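Local coordinates for choline dehydrogenase and related flavoproteins (Aspergillus oryzae, PDB 3Q9T), which oxidises formate as an FAD-dependent oxidase of the glucose-methanol-choline oxidoreductase family, carrying an 8-formyl-FAD cofactor at its catalytic site, at residues A[449-454]-A[500-505]; A[421-426]-A[457-462]. All coordinates share one frame; numbering follows the deposited sequence.

Contact 1: A[449-454]-A[500-505]; sequences NFFAND and AVLDRC
Phe451, in a type II beta turn from Asn449 to Ala452, faces the C-terminal end of helix 494-504, its CA 7.6 Å from that of Leu502. The backbone here has the positive phi common at the third position of such a turn, and no hydrogen bond links the two segments. Instead, the benzyl group of Phe451 is inserted among three side chains. Its CG lies anti to the carbonyl carbon (chi1 -62°), which carries the ring off the turn toward the helix. CG1 of Val501 sits over one face, displaced toward the rim, in a CH-pi contact 3.9 Å from the centroid of the Phe451 ring and 24° off the ring normal; its shortest approach is 3.5 Å, from Val501 CG1 to Phe451 CZ. At the rim the ring meets Cys505, the residue with which the chain leaves the helix: Phe451 CE2 is 3.6 Å from Cys505 CB, while Cys505 SG makes an edge-on sulfur-aromatic contact 5.0 Å from the ring centroid. Leu502 works nearer the root of the phenylalanine, its CD2 3.7 Å from Phe451 CB, the two side chains sliding past each other in opposite directions. All four residues are buried. Just beyond the turn, Asn453 is the N-cap of helix 454-473, its OD1 accepting from Leu455 N. Arg74, at the end of strand 67-74, bonds to Phe451 O and forms a salt bridge with Asp454. Helix 454-473 lies against Phe451 and Leu502 through Ile457, and strand 308-316 contributes Pro308 beside Phe451 and Val310 beside Val501 and Cys505, so the ring packs where a turn, two helices and a sheet converge.

Contact 2: A[421-426]-A[457-462]; sequences VDLVRP and IIAMRE
Met460 reaches from segment 457-462 of helix 454-473 to the end of strand 415-423, its thioether overlapping the strand between Val421 and Leu423. CG stands anti to the backbone N (chi1 178°), and bends at chi2 and chi3 then bring the methyl end against the strand. There Met460 CE lies 3.3 Å from Val421 O and 3.9 Å from Leu423 CB. Met460 SD rests 3.8 Å from Val421 CG1. Leu423 adds a looser touch, its CD2 4.5 Å from CB of Ala459, one residue earlier on the helix. The axes of strand 421-423 and of helical segment 457-462 come within 8.9 Å and run roughly antiparallel, at 151°. Val421 and Leu423, two apart on the strand, both turn their CB toward the helix. Phe392 of strand 392-397 touches both Val421 and Met460. On the helix, Arg461 NH1 forms a nearly straight salt bridge, 2.9 Å long, to Glu462 OE2, and NH1 also pairs with Asp368. The chemistry is thus divided: the interface with the strand has no hydrogen bond across it and is made by van der Waals contact, largely of a bent, polarisable thioether, whereas the charged groups of the helix are paired among themselves and with other parts of the chain.

Helix 454-473 is what unites the two contacts, whose centres lie about 9 Å apart and whose segments alternate along the chain. It begins at the end of segment 449-454 of contact 1, and its next turns supply segment 457-462 of contact 2. The two meet directly: Phe451 CD1 is 3.6 Å from Ile457 N, Val501 CG1 is 3.7 Å from Met460 CG, and Leu502 CD2 is 3.7 Å from Ile457 CD1. Val501 CG1 therefore serves both the phenylalanine ring and the methionine chain, so the packing of the two contacts is continuous. Both contacts lie away from the FAD-binding residues and belong to the framework of the fold.

Contact 1: A[449-454]-A[500-505]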
ATOM      1  N   ASN A 449       9.860   7.790  -1.433  1.00 16.39           N
ATOM      2  CA  ASN A 449      10.254   8.274  -0.125  1.00 17.27           C
ATOM      3  C   ASN A 449       9.614   9.615   0.236  1.00 19.57           C
ATOM      4  O   ASN A 449      10.250  10.474   0.846  1.00 17.66           O
ATOM      5  CB  ASN A 449      11.777   8.345  -0.026  1.00 11.86           C
ATOM      6  CG  ASN A 449      12.267   8.409   1.414  1.00 21.91           C
ATOM      7  OD1 ASN A 449      11.695   7.775   2.301  1.00 20.74           O
ATOM      8  ND2 ASN A 449      13.329   9.182   1.652  1.00 18.42           N
ATOM      9  N   PHE A 450       8.353   9.779  -0.141  1.00 13.97           N
ATOM     10  CA  PHE A 450       7.606  10.985   0.177  1.00 15.23           C
ATOM     11  C   PHE A 450       7.483  11.138   1.691  1.00 16.16           C
ATOM     12  O   PHE A 450       7.194  10.162   2.417  1.00 16.65           O
ATOM     13  CB  PHE A 450       6.194  10.917  -0.424  1.00 15.95           C
ATOM     14  CG  PHE A 450       6.116  11.197  -1.901  1.00 17.65           C
ATOM     15  CD1 PHE A 450       7.000  12.085  -2.517  1.00 15.09           C
ATOM     16  CD2 PHE A 450       5.111  10.618  -2.667  1.00 17.87           C
ATOM     17  CE1 PHE A 450       6.900  12.366  -3.863  1.00 14.71           C
ATOM     18  CE2 PHE A 450       5.014  10.884  -4.036  1.00 15.75           C
ATOM     19  CZ  PHE A 450       5.899  11.767  -4.628  1.00 15.43           C
ATOM     20  N   PHE A 451       7.690  12.358   2.170  1.00 13.94           N
ATOM     21  CA  PHE A 451       7.433  12.689   3.567  1.00 13.87           C
ATOM     22  C   PHE A 451       8.374  11.967   4.566  1.00 18.00           C
ATOM     23  O   PHE A 451       8.029  11.758   5.728  1.00 16.52           O
ATOM     24  CB  PHE A 451       5.958  12.433   3.895  1.00 10.11           C
ATOM     25  CG  PHE A 451       5.011  13.289   3.092  1.00 18.37           C
ATOM     26  CD1 PHE A 451       4.980  14.673   3.273  1.00 13.02           C
ATOM     27  CD2 PHE A 451       4.158  12.725   2.150  1.00 17.56           C
ATOM     28  CE1 PHE A 451       4.132  15.465   2.543  1.00 14.70           C
ATOM     29  CE2 PHE A 451       3.291  13.525   1.403  1.00 16.54           C
ATOM     30  CZ  PHE A 451       3.274  14.894   1.598  1.00 16.90           C
ATOM     31  N   ALA A 452       9.553  11.572   4.105  1.00 14.71           N
ATOM     32  CA  ALA A 452      10.548  11.009   5.020  1.00 19.46           C
ATOM     33  C   ALA A 452      10.793  11.991   6.169  1.00 20.04           C
ATOM     34  O   ALA A 452      10.970  11.588   7.311  1.00 17.31           O
ATOM     35  CB  ALA A 452      11.844  10.696   4.288  1.00 15.16           C
ATOM     36  N   ASN A 453      10.791  13.287   5.857  1.00 18.14           N
ATOM     37  CA  ASN A 453      10.963  14.326   6.874  1.00 17.58           C
ATOM     38  C   ASN A 453       9.597  14.856   7.339  1.00 16.38           C
ATOM     39  O   ASN A 453       8.760  15.225   6.513  1.00 17.85           O
ATOM     40  CB  ASN A 453      11.836  15.464   6.315  1.00 16.90           C
ATOM     41  CG  ASN A 453      12.245  16.482   7.376  1.00 22.30           C
ATOM     42  OD1 ASN A 453      11.450  16.849   8.244  1.00 19.53           O
ATOM     43  ND2 ASN A 453      13.492  16.952   7.298  1.00 20.41           N
ATOM     44  N   ASP A 454       9.366  14.892   8.650  1.00 17.62           N
ATOM     45  CA  ASP A 454       8.104  15.410   9.209  1.00 15.98           C
ATOM     46  C   ASP A 454       7.748  16.845   8.795  1.00 18.77           C
ATOM     47  O   ASP A 454       6.566  17.180   8.638  1.00 19.92           O
ATOM     48  CB  ASP A 454       8.131  15.325  10.731  1.00 19.29           C
ATOM     49  CG  ASP A 454       7.876  13.916  11.253  1.00 23.28           C
ATOM     50  OD1 ASP A 454       7.760  12.964  10.444  1.00 24.50           O
ATOM     51  OD2 ASP A 454       7.800  13.768  12.489  1.00 27.35           O
ATOM     52  N   ALA A 500      -4.040  11.818   7.359  1.00 15.98           N
ATOM     53  CA  ALA A 500      -4.652  12.239   6.102  1.00 23.21           C
ATOM     54  C   ALA A 500      -3.615  12.501   5.006  1.00 24.53           C
ATOM     55  O   ALA A 500      -3.777  12.048   3.876  1.00 16.98           O
ATOM     56  CB  ALA A 500      -5.503  13.490   6.323  1.00 17.11           C
ATOM     57  N   VAL A 501      -2.554  13.232   5.340  1.00 18.62           N
ATOM     58  CA  VAL A 501      -1.532  13.566   4.351  1.00 17.79           C
ATOM     59  C   VAL A 501      -0.837  12.304   3.826  1.00 21.13           C
ATOM     60  O   VAL A 501      -0.731  12.087   2.619  1.00 20.83           O
ATOM     61  CB  VAL A 501      -0.501  14.548   4.932  1.00 19.58           C
ATOM     62  CG1 VAL A 501       0.680  14.691   4.007  1.00 17.02           C
ATOM     63  CG2 VAL A 501      -1.151  15.905   5.183  1.00 20.25           C
ATOM     64  N   LEU A 502      -0.386  11.453   4.739  1.00 22.54           N
ATOM     65  CA  LEU A 502       0.291  10.231   4.338  1.00 21.08           C
ATOM     66  C   LEU A 502      -0.625   9.312   3.535  1.00 15.52           C
ATOM     67  O   LEU A 502      -0.200   8.691   2.558  1.00 18.57           O
ATOM     68  CB  LEU A 502       0.873   9.487   5.546  1.00 13.35           C
ATOM     69  CG  LEU A 502       1.883  10.271   6.391  1.00 19.01           C
ATOM     70  CD1 LEU A 502       2.301   9.458   7.584  1.00 14.98           C
ATOM     71  CD2 LEU A 502       3.107  10.698   5.566  1.00 17.39           C
ATOM     72  N   ASP A 503      -1.875   9.217   3.943  1.00 17.50           N
ATOM     73  CA  ASP A 503      -2.757   8.213   3.370  1.00 18.73           C
ATOM     74  C   ASP A 503      -3.418   8.670   2.079  1.00 22.25           C
ATOM     75  O   ASP A 503      -3.945   7.857   1.317  1.00 25.03           O
ATOM     76  CB  ASP A 503      -3.820   7.772   4.382  1.00 21.43           C
ATOM     77  CG  ASP A 503      -4.393   6.420   4.049  1.00 21.00           C
ATOM     78  OD1 ASP A 503      -3.599   5.511   3.715  1.00 20.80           O
ATOM     79  OD2 ASP A 503      -5.628   6.267   4.095  1.00 23.42           O
ATOM     80  N   ARG A 504      -3.389   9.970   1.828  1.00 18.77           N
ATOM     81  CA  ARG A 504      -4.100  10.516   0.687  1.00 16.73           C
ATOM     82  C   ARG A 504      -3.181  11.111  -0.366  1.00 18.62           C
ATOM     83  O   ARG A 504      -3.641  11.543  -1.436  1.00 16.03           O
ATOM     84  CB  ARG A 504      -5.036  11.610   1.159  1.00 21.44           C
ATOM     85  CG  ARG A 504      -6.299  11.115   1.768  1.00 22.26           C
ATOM     86  CD  ARG A 504      -7.421  11.914   1.177  1.00 26.40           C
ATOM     87  NE  ARG A 504      -8.036  12.706   2.203  1.00 19.13           N
ATOM     88  CZ  ARG A 504      -8.997  13.592   1.993  1.00 23.06           C
ATOM     89  NH1 ARG A 504      -9.427  13.844   0.762  1.00 19.62           N
ATOM     90  NH2 ARG A 504      -9.501  14.243   3.032  1.00 24.13           N
ATOM     91  N   CYS A 505      -1.893  11.174  -0.054  1.00 12.61           N
ATOM     92  CA  CYS A 505      -0.951  11.806  -0.961  1.00 15.44           C
ATOM     93  C   CYS A 505      -0.673  10.880  -2.142  1.00 15.87           C
ATOM     94  O   CYS A 505      -0.933   9.679  -2.072  1.00 11.32           O
ATOM     95  CB  CYS A 505       0.354  12.122  -0.235  1.00 17.21           C
ATOM     96  SG  CYS A 505       1.371  10.662   0.077  1.00 18.41           S
TER

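Contact 2: A[421-426]-A[457-462]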
ATOM      1  N   VAL A 421      -2.815  19.892  -4.366  1.00 14.18           N
ATOM      2  CA  VAL A 421      -1.865  20.571  -3.489  1.00 23.75           C
ATOM      3  C   VAL A 421      -0.492  19.906  -3.631  1.00 23.25           C
ATOM      4  O   VAL A 421      -0.208  18.827  -3.084  1.00 20.45           O
ATOM      5  CB  VAL A 421      -2.365  20.648  -2.025  1.00 23.47           C
ATOM      6  CG1 VAL A 421      -1.471  21.552  -1.202  1.00 16.24           C
ATOM      7  CG2 VAL A 421      -3.772  21.194  -1.996  1.00 13.04           C
ATOM      8  N   ASP A 422       0.337  20.553  -4.438  1.00 18.65           N
ATOM      9  CA  ASP A 422       1.620  20.017  -4.845  1.00 20.63           C
ATOM     10  C   ASP A 422       2.746  20.705  -4.054  1.00 18.95           C
ATOM     11  O   ASP A 422       2.998  21.892  -4.249  1.00 17.69           O
ATOM     12  CB  ASP A 422       1.764  20.276  -6.343  1.00 19.10           C
ATOM     13  CG  ASP A 422       3.086  19.818  -6.905  1.00 26.49           C
ATOM     14  OD1 ASP A 422       4.049  19.630  -6.125  1.00 27.96           O
ATOM     15  OD2 ASP A 422       3.168  19.675  -8.146  1.00 28.92           O
ATOM     16  N   LEU A 423       3.406  19.966  -3.163  1.00 16.57           N
ATOM     17  CA  LEU A 423       4.541  20.519  -2.390  1.00 15.03           C
ATOM     18  C   LEU A 423       5.735  20.541  -3.338  1.00 25.19           C
ATOM     19  O   LEU A 423       6.286  19.500  -3.735  1.00 15.69           O
ATOM     20  CB  LEU A 423       4.854  19.649  -1.186  1.00 15.30           C
ATOM     21  CG  LEU A 423       5.543  20.150   0.083  1.00 30.68           C
ATOM     22  CD1 LEU A 423       6.458  19.043   0.598  1.00 18.56           C
ATOM     23  CD2 LEU A 423       6.311  21.454  -0.094  1.00 18.99           C
ATOM     24  N   VAL A 424       6.125  21.742  -3.716  1.00 18.59           N
ATOM     25  CA  VAL A 424       6.989  21.925  -4.860  1.00 16.28           C
ATOM     26  C   VAL A 424       8.459  22.031  -4.404  1.00 21.77           C
ATOM     27  O   VAL A 424       9.397  21.751  -5.160  1.00 23.21           O
ATOM     28  CB  VAL A 424       6.438  23.159  -5.621  1.00 23.73           C
ATOM     29  CG1 VAL A 424       7.462  24.230  -5.765  1.00 26.88           C
ATOM     30  CG2 VAL A 424       5.757  22.740  -6.927  1.00 17.88           C
ATOM     31  N   ARG A 425       8.643  22.373  -3.132  1.00 18.49           N
ATOM     32  CA  ARG A 425       9.964  22.454  -2.508  1.00 20.80           C
ATOM     33  C   ARG A 425      10.038  21.587  -1.248  1.00 19.16           C
ATOM     34  O   ARG A 425      10.163  22.114  -0.144  1.00 21.12           O
ATOM     35  CB  ARG A 425      10.265  23.906  -2.138  1.00 15.55           C
ATOM     36  CG  ARG A 425      10.516  24.796  -3.360  1.00 19.50           C
ATOM     37  CD  ARG A 425      11.993  24.940  -3.637  1.00 14.95           C
ATOM     38  NE  ARG A 425      12.646  23.645  -3.810  1.00 21.30           N
ATOM     39  CZ  ARG A 425      12.791  23.015  -4.974  1.00 21.29           C
ATOM     40  NH1 ARG A 425      12.323  23.527  -6.109  1.00 16.58           N
ATOM     41  NH2 ARG A 425      13.400  21.849  -5.003  1.00 16.38           N
ATOM     42  N   PRO A 426       9.959  20.251  -1.406  1.00 20.53           N
ATOM     43  CA  PRO A 426      10.003  19.384  -0.226  1.00 22.06           C
ATOM     44  C   PRO A 426      11.438  19.308   0.274  1.00 19.04           C
ATOM     45  O   PRO A 426      12.334  19.678  -0.461  1.00 18.51           O
ATOM     46  CB  PRO A 426       9.562  18.028  -0.784  1.00 17.73           C
ATOM     47  CG  PRO A 426      10.049  18.058  -2.202  1.00 21.91           C
ATOM     48  CD  PRO A 426       9.889  19.473  -2.659  1.00 15.81           C
ATOM     49  N   ILE A 457       5.392  17.006   6.035  1.00 14.41           N
ATOM     50  CA  ILE A 457       4.008  16.732   6.406  1.00 18.01           C
ATOM     51  C   ILE A 457       3.367  18.027   6.913  1.00 16.90           C
ATOM     52  O   ILE A 457       2.240  18.362   6.564  1.00 15.30           O
ATOM     53  CB  ILE A 457       3.910  15.634   7.513  1.00 20.41           C
ATOM     54  CG1 ILE A 457       4.476  14.298   7.006  1.00 16.17           C
ATOM     55  CG2 ILE A 457       2.474  15.476   7.996  1.00 14.55           C
ATOM     56  CD1 ILE A 457       4.424  13.162   8.042  1.00 18.22           C
ATOM     57  N   ILE A 458       4.112  18.763   7.723  1.00 14.85           N
ATOM     58  CA  ILE A 458       3.606  20.014   8.292  1.00 20.55           C
ATOM     59  C   ILE A 458       3.316  21.036   7.194  1.00 20.76           C
ATOM     60  O   ILE A 458       2.292  21.706   7.228  1.00 21.47           O
ATOM     61  CB  ILE A 458       4.588  20.591   9.339  1.00 16.45           C
ATOM     62  CG1 ILE A 458       4.552  19.714  10.583  1.00 19.01           C
ATOM     63  CG2 ILE A 458       4.264  22.042   9.665  1.00 16.58           C
ATOM     64  CD1 ILE A 458       5.819  19.720  11.373  1.00 18.60           C
ATOM     65  N   ALA A 459       4.203  21.134   6.210  1.00 17.24           N
ATOM     66  CA  ALA A 459       3.978  22.044   5.095  1.00 16.93           C
ATOM     67  C   ALA A 459       2.769  21.604   4.264  1.00 21.93           C
ATOM     68  O   ALA A 459       1.920  22.428   3.900  1.00 19.80           O
ATOM     69  CB  ALA A 459       5.231  22.143   4.213  1.00 19.34           C
ATOM     70  N   MET A 460       2.681  20.307   3.973  1.00 20.82           N
ATOM     71  CA  MET A 460       1.573  19.807   3.162  1.00 19.71           C
ATOM     72  C   MET A 460       0.253  20.060   3.858  1.00 19.98           C
ATOM     73  O   MET A 460      -0.703  20.518   3.235  1.00 19.15           O
ATOM     74  CB  MET A 460       1.716  18.321   2.819  1.00 17.62           C
ATOM     75  CG  MET A 460       0.530  17.799   2.008  1.00 15.35           C
ATOM     76  SD  MET A 460       0.415  18.632   0.410  1.00 15.35           S
ATOM     77  CE  MET A 460       1.545  17.603  -0.584  1.00 10.91           C
ATOM     78  N   ARG A 461       0.208  19.766   5.154  1.00 23.76           N
ATOM     79  CA  ARG A 461      -0.952  20.120   5.982  1.00 24.44           C
ATOM     80  C   ARG A 461      -1.313  21.604   5.805  1.00 24.94           C
ATOM     81  O   ARG A 461      -2.458  21.960   5.511  1.00 21.39           O
ATOM     82  CB  ARG A 461      -0.645  19.841   7.452  1.00 19.34           C
ATOM     83  CG  ARG A 461      -1.787  20.135   8.417  1.00 17.35           C
ATOM     84  CD  ARG A 461      -1.261  20.978   9.559  1.00 25.30           C
ATOM     85  NE  ARG A 461      -0.416  20.200  10.434  1.00 22.03           N
ATOM     86  CZ  ARG A 461       0.511  20.692  11.245  1.00 28.89           C
ATOM     87  NH1 ARG A 461       0.751  22.002  11.312  1.00 26.03           N
ATOM     88  NH2 ARG A 461       1.200  19.848  12.004  1.00 24.95           N
ATOM     89  N   GLU A 462      -0.327  22.472   5.987  1.00 25.33           N
ATOM     90  CA  GLU A 462      -0.576  23.912   5.922  1.00 21.90           C
ATOM     91  C   GLU A 462      -0.949  24.426   4.532  1.00 19.00           C
ATOM     92  O   GLU A 462      -1.594  25.464   4.417  1.00 16.91           O
ATOM     93  CB  GLU A 462       0.606  24.691   6.500  1.00 19.83           C
ATOM     94  CG  GLU A 462       0.804  24.419   7.996  1.00 24.14           C
ATOM     95  CD  GLU A 462      -0.482  24.631   8.778  1.00 25.34           C
ATOM     96  OE1 GLU A 462      -1.174  25.630   8.497  1.00 20.76           O
ATOM     97  OE2 GLU A 462      -0.813  23.792   9.641  1.00 23.03           O
TER